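Local coordinates for protein peptide ABC transporter permease (Staphylococcus hominis, PDB 6EXS) that binds a thioalcohol-conjugated dipeptide and, as a POT-family membrane transporter, probably carries peptides and such malodour precursors into the cell, at residues G224-I227 with G228-A232; Y379-I382 with G383-L387. All blocks are in the same frame, centred on the assembly; numbering follows the deposited sequence.

Each contact is a local stretch of about two and a half turns within a single helix: contact 1 on helix 217-243, contact 2 later in the chain on helix 364-389. Their centres are 48 Å apart, with nearest atoms about 32 Å apart, and they lie on opposite sides of the chain's centre without touching. Contact 1 belongs to the helical pair 217-243 and 249-273, which joins the two six-helix bundles of the major facilitator fold in bacterial POT transporters; contact 2 belongs to the C-terminal bundle. A monoolein acyl chain lies against each stretch. The contrast is in burial: contact 1 is on the surface, whereas contact 2 is mostly packed among other helices, near the bound conjugate.

Contact 1: residues G224-I227 with G228-A232; sequences GMII and GIIVA. With OLC ((2R)-2,3-dihydroxypropyl (9Z)-octadec-9-enoate), chain D.
Ile226 meets Ile230, and Ile227 meets Val231, one turn apart on helix 217-243, the first of the two helices that bacterial POT transporters insert between their six-helix bundles. The backbone evidence is a run of four i to i+4 hydrogen bonds. Gly228 N reaches Gly224 O at 2.8 Å with an N-H...O angle of 145°, the most bent of the four. Ile229 N to Met225 O, also 2.8 Å, is straighter, and its donor lies nearly along the C=O axis. Ile230 N bonds to Ile226 O at 3.1 Å, the longest of the set. The bond from Val231 N to Ile227 O is 2.8 Å long and, at 171°, almost linear; the N-H...O angle straightens steadily from the glycine end.

Between side chains the contacts are apolar. Ile226 and Ile230 run side by side in the same direction, the CG2 branch of Ile226 meeting CD1 of Ile230 at 3.8 Å. Chi1 of -69° sets CG1 of Ile230 beside its own backbone N, and the extended second torsion carries CD1 back over the preceding turn. Ile227 and Val231 instead cross at a slant, bringing CG2 of Ile227 to 3.9 Å from CG2 of Val231. Ile229 rests its CG1 branch on the backbone, 3.3 Å from Met225 O.

A third set of contacts is with lipid. Most of the touching residues are on the surface, as expected of a helix set apart from the transport bundles. The monoolein of chain D also hydrogen-bonds to Tyr267 OH on helix 249-273, and thus spans the helical pair. On the 217-243 side it is met by Ile227, whose terminal CD1 methyl lies 3.8 Å from acyl carbon C5.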
loop_
_atom_site.group_PDB
_atom_site.type_symbol
_atom_site.label_atom_id
_atom_site.label_comp_id
_atom_site.label_asym_id
_atom_site.label_seq_id
_atom_site.Cartn_x
_atom_site.Cartn_y
_atom_site.Cartn_z
ATOM N N GLY A 224 -21.398 10.103 16.354
ATOM C CA GLY A 224 -21.786 8.815 16.912
ATOM C C GLY A 224 -22.999 8.228 16.219
ATOM O O GLY A 224 -22.990 7.051 15.852
ATOM N N MET A 225 -24.032 9.070 15.990
ATOM C CA MET A 225 -25.265 8.674 15.304
ATOM C C MET A 225 -25.011 8.317 13.836
ATOM O O MET A 225 -25.418 7.239 13.408
ATOM C CB MET A 225 -26.373 9.740 15.446
ATOM C CG MET A 225 -27.013 9.799 16.841
ATOM S SD MET A 225 -27.739 8.242 17.448
ATOM C CE MET A 225 -29.292 8.227 16.568
ATOM N N ILE A 226 -24.304 9.201 13.088
ATOM C CA ILE A 226 -23.944 9.018 11.669
ATOM C C ILE A 226 -23.157 7.717 11.459
ATOM O O ILE A 226 -23.538 6.918 10.604
ATOM C CB ILE A 226 -23.220 10.268 11.075
ATOM C CG1 ILE A 226 -24.098 11.536 11.196
ATOM C CG2 ILE A 226 -22.800 10.037 9.614
ATOM C CD1 ILE A 226 -23.321 12.868 11.269
ATOM N N ILE A 227 -22.086 7.495 12.251
ATOM C CA ILE A 227 -21.260 6.280 12.171
ATOM C C ILE A 227 -22.098 5.070 12.613
ATOM O O ILE A 227 -22.061 4.036 11.951
ATOM C CB ILE A 227 -19.899 6.418 12.926
ATOM C CG1 ILE A 227 -19.042 7.571 12.335
ATOM C CG2 ILE A 227 -19.104 5.096 12.918
ATOM C CD1 ILE A 227 -18.079 8.254 13.342
ATOM N N GLY A 228 -22.893 5.248 13.671
ATOM C CA GLY A 228 -23.797 4.229 14.191
ATOM C C GLY A 228 -24.750 3.712 13.133
ATOM O O GLY A 228 -24.867 2.500 12.957
ATOM N N ILE A 229 -25.389 4.636 12.379
ATOM C CA ILE A 229 -26.324 4.343 11.283
ATOM C C ILE A 229 -25.606 3.607 10.135
ATOM O O ILE A 229 -26.090 2.559 9.702
ATOM C CB ILE A 229 -27.094 5.629 10.830
ATOM C CG1 ILE A 229 -28.140 6.048 11.897
ATOM C CG2 ILE A 229 -27.772 5.453 9.453
ATOM C CD1 ILE A 229 -28.524 7.526 11.912
ATOM N N ILE A 230 -24.438 4.130 9.687
ATOM C CA ILE A 230 -23.618 3.551 8.608
ATOM C C ILE A 230 -23.154 2.124 8.963
ATOM O O ILE A 230 -23.368 1.213 8.164
ATOM C CB ILE A 230 -22.454 4.497 8.185
ATOM C CG1 ILE A 230 -23.012 5.750 7.473
ATOM C CG2 ILE A 230 -21.425 3.777 7.292
ATOM C CD1 ILE A 230 -22.102 6.965 7.476
ATOM N N VAL A 231 -22.583 1.931 10.170
ATOM C CA VAL A 231 -22.118 0.635 10.678
ATOM C C VAL A 231 -23.286 -0.370 10.807
ATOM O O VAL A 231 -23.147 -1.509 10.352
ATOM C CB VAL A 231 -21.292 0.799 11.985
ATOM C CG1 VAL A 231 -21.021 -0.539 12.665
ATOM C CG2 VAL A 231 -19.981 1.531 11.710
ATOM N N ALA A 232 -24.439 0.066 11.371
ATOM C CA ALA A 232 -25.632 -0.772 11.545
ATOM C C ALA A 232 -26.204 -1.273 10.208
ATOM O O ALA A 232 -26.523 -2.458 10.108
ATOM C CB ALA A 232 -26.697 -0.033 12.337
HETATM C C24 OLC D . -11.123 14.642 6.876
HETATM C C6 OLC D . -15.020 6.722 11.640
HETATM C C5 OLC D . -15.543 7.695 10.596
HETATM C C4 OLC D . -15.067 9.125 10.796
HETATM C C3 OLC D . -15.644 10.126 9.810
HETATM C C2 OLC D . -14.835 10.266 8.522
HETATM C C21 OLC D . -11.985 12.462 7.763
HETATM C C1 OLC D . -14.135 11.587 8.379
HETATM C C22 OLC D . -12.012 13.445 6.615
HETATM O O19 OLC D . -14.510 12.620 8.872
HETATM O O25 OLC D . -11.121 15.545 5.778
HETATM O O23 OLC D . -11.578 12.778 5.428
HETATM O O20 OLC D . -13.034 11.470 7.616
#

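Contact 2: residues Y379-I382 with G383-L387; sequences YILI and GLVGL. With OLC ((2R)-2,3-dihydroxypropyl (9Z)-octadec-9-enoate), chain F.
A continuous stretch of helix 364-389, in the C-terminal bundle of the major facilitator fold, runs from Tyr379-Ile382 into Gly383-Leu387; its Tyr379 end approaches the ligand pocket, the tyrosine side chain lying about 7 Å from the bound thioalcohol conjugate. Four i to i+4 hydrogen bonds hold it. Gly383 N bonds to Tyr379 O, and Leu384 N to Ile380 O at 2.9 Å, both donors tilted from the carbonyl plane. The bond from Val385 N to Leu381 O, 3.1 Å long, is in the carbonyl plane but bent to 144° at the hydrogen. Gly386 N meets Ile382 O at 3.0 Å, the straightest of the four at 165°.

Ile380 and Leu384 lie alongside each other, pointing the same way, with CG2 of the isoleucine 3.8 Å from CD1 of the leucine. Beside them runs the acyl chain of the chain F monoolein. A chi1 of 178° turns CG of Leu381 opposite its backbone N, and its CD2 methyl comes to 3.7 Å from lipid C7. The same carbon lies 3.8 Å from Leu384 CD1, so two methyls one turn apart converge on one point of the chain. Nearer the ester, Val385 CG2 touches C4 at 3.7 Å in this same lipid, which is also hydrogen-bonded to Gly388 O just past the segment.

Tyr379 OH is hydrogen-bonded to Gln304 OE1, and the Tyr379 ring meets Phe464 edge-to-face. Protein packs round the rest of the stretch, and Leu381 and Val385 lie against both the lipid and Trp398 of helix 396-418. Ile380 packs on Thr469 and Ile472 of helix 460-479, and Ile382 is wedged among Phe464, Ser402 and Tyr312, linking helices 460-479, 396-418 and 309-316.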
loop_
_atom_site.group_PDB
_atom_site.type_symbol
_atom_site.label_atom_id
_atom_site.label_comp_id
_atom_site.label_asym_id
_atom_site.label_seq_id
_atom_site.Cartn_x
_atom_site.Cartn_y
_atom_site.Cartn_z
ATOM N N TYR A 379 4.234 -4.586 -18.716
ATOM C CA TYR A 379 3.087 -5.426 -19.103
ATOM C C TYR A 379 3.115 -5.784 -20.607
ATOM O O TYR A 379 2.743 -6.899 -20.959
ATOM C CB TYR A 379 1.748 -4.811 -18.657
ATOM C CG TYR A 379 1.182 -5.448 -17.402
ATOM C CD1 TYR A 379 2.021 -5.970 -16.417
ATOM C CD2 TYR A 379 -0.195 -5.494 -17.180
ATOM C CE1 TYR A 379 1.504 -6.556 -15.261
ATOM C CE2 TYR A 379 -0.722 -6.064 -16.019
ATOM C CZ TYR A 379 0.133 -6.600 -15.067
ATOM O OH TYR A 379 -0.367 -7.178 -13.932
ATOM N N ILE A 380 3.624 -4.879 -21.474
ATOM C CA ILE A 380 3.825 -5.159 -22.909
ATOM C C ILE A 380 4.941 -6.221 -23.034
ATOM O O ILE A 380 4.819 -7.134 -23.848
ATOM C CB ILE A 380 4.138 -3.860 -23.724
ATOM C CG1 ILE A 380 2.920 -2.883 -23.783
ATOM C CG2 ILE A 380 4.700 -4.146 -25.121
ATOM C CD1 ILE A 380 1.604 -3.388 -24.429
ATOM N N LEU A 381 5.998 -6.119 -22.196
ATOM C CA LEU A 381 7.115 -7.070 -22.161
ATOM C C LEU A 381 6.610 -8.490 -21.867
ATOM O O LEU A 381 6.797 -9.359 -22.716
ATOM C CB LEU A 381 8.205 -6.618 -21.144
ATOM C CG LEU A 381 9.484 -7.475 -20.877
ATOM C CD1 LEU A 381 9.256 -8.604 -19.861
ATOM C CD2 LEU A 381 10.181 -7.934 -22.144
ATOM N N ILE A 382 5.944 -8.717 -20.699
ATOM C CA ILE A 382 5.448 -10.039 -20.301
ATOM C C ILE A 382 4.364 -10.566 -21.288
ATOM O O ILE A 382 4.408 -11.743 -21.659
ATOM C CB ILE A 382 5.023 -10.103 -18.803
ATOM C CG1 ILE A 382 4.881 -11.563 -18.306
ATOM C CG2 ILE A 382 3.777 -9.266 -18.485
ATOM C CD1 ILE A 382 6.189 -12.409 -18.255
ATOM N N GLY A 383 3.490 -9.673 -21.760
ATOM C CA GLY A 383 2.471 -9.976 -22.760
ATOM C C GLY A 383 3.077 -10.489 -24.050
ATOM O O GLY A 383 2.586 -11.469 -24.612
ATOM N N LEU A 384 4.175 -9.861 -24.509
ATOM C CA LEU A 384 4.880 -10.288 -25.724
ATOM C C LEU A 384 5.645 -11.602 -25.536
ATOM O O LEU A 384 5.776 -12.364 -26.493
ATOM C CB LEU A 384 5.789 -9.185 -26.289
ATOM C CG LEU A 384 5.089 -7.981 -26.952
ATOM C CD1 LEU A 384 6.100 -6.933 -27.358
ATOM C CD2 LEU A 384 4.260 -8.393 -28.179
ATOM N N VAL A 385 6.118 -11.880 -24.301
ATOM C CA VAL A 385 6.811 -13.127 -23.945
ATOM C C VAL A 385 5.817 -14.307 -24.057
ATOM O O VAL A 385 6.137 -15.308 -24.704
ATOM C CB VAL A 385 7.514 -13.037 -22.560
ATOM C CG1 VAL A 385 7.986 -14.400 -22.070
ATOM C CG2 VAL A 385 8.682 -12.056 -22.594
ATOM N N GLY A 386 4.616 -14.152 -23.484
ATOM C CA GLY A 386 3.567 -15.169 -23.536
ATOM C C GLY A 386 3.079 -15.448 -24.944
ATOM O O GLY A 386 2.832 -16.605 -25.306
ATOM N N LEU A 387 2.973 -14.377 -25.756
ATOM C CA LEU A 387 2.579 -14.393 -27.165
ATOM C C LEU A 387 3.649 -15.098 -27.993
ATOM O O LEU A 387 3.312 -15.846 -28.910
ATOM C CB LEU A 387 2.403 -12.938 -27.652
ATOM C CG LEU A 387 1.803 -12.688 -29.045
ATOM C CD1 LEU A 387 0.322 -13.058 -29.096
ATOM C CD2 LEU A 387 1.965 -11.229 -29.436
HETATM C C18 OLC F . 15.281 2.189 -17.796
HETATM C C10 OLC F . 9.326 -3.483 -23.781
HETATM C C9 OLC F . 9.066 -4.619 -24.421
HETATM C C17 OLC F . 14.580 1.967 -19.121
HETATM C C11 OLC F . 10.661 -2.804 -23.615
HETATM C C8 OLC F . 10.051 -5.523 -25.122
HETATM C C24 OLC F . 10.782 -17.876 -29.298
HETATM C C16 OLC F . 13.951 0.584 -19.265
HETATM C C12 OLC F . 10.924 -2.300 -22.199
HETATM C C7 OLC F . 9.431 -6.831 -25.603
HETATM C C15 OLC F . 13.320 0.352 -20.632
HETATM C C13 OLC F . 12.011 -1.239 -22.123
HETATM C C6 OLC F . 10.444 -7.853 -26.094
HETATM C C14 OLC F . 12.403 -0.858 -20.708
HETATM C C5 OLC F . 9.833 -9.099 -26.720
HETATM C C4 OLC F . 9.582 -10.237 -25.744
HETATM C C3 OLC F . 10.343 -11.518 -26.064
HETATM C C2 OLC F . 9.551 -12.522 -26.901
HETATM C C21 OLC F . 9.852 -16.115 -27.757
HETATM C C1 OLC F . 10.191 -13.881 -26.980
HETATM C C22 OLC F . 10.106 -16.524 -29.190
HETATM O O19 OLC F . 11.213 -14.194 -26.425
HETATM O O25 OLC F . 9.923 -18.938 -28.892
HETATM O O23 OLC F . 8.879 -16.524 -29.931
HETATM O O20 OLC F . 9.471 -14.716 -27.746
#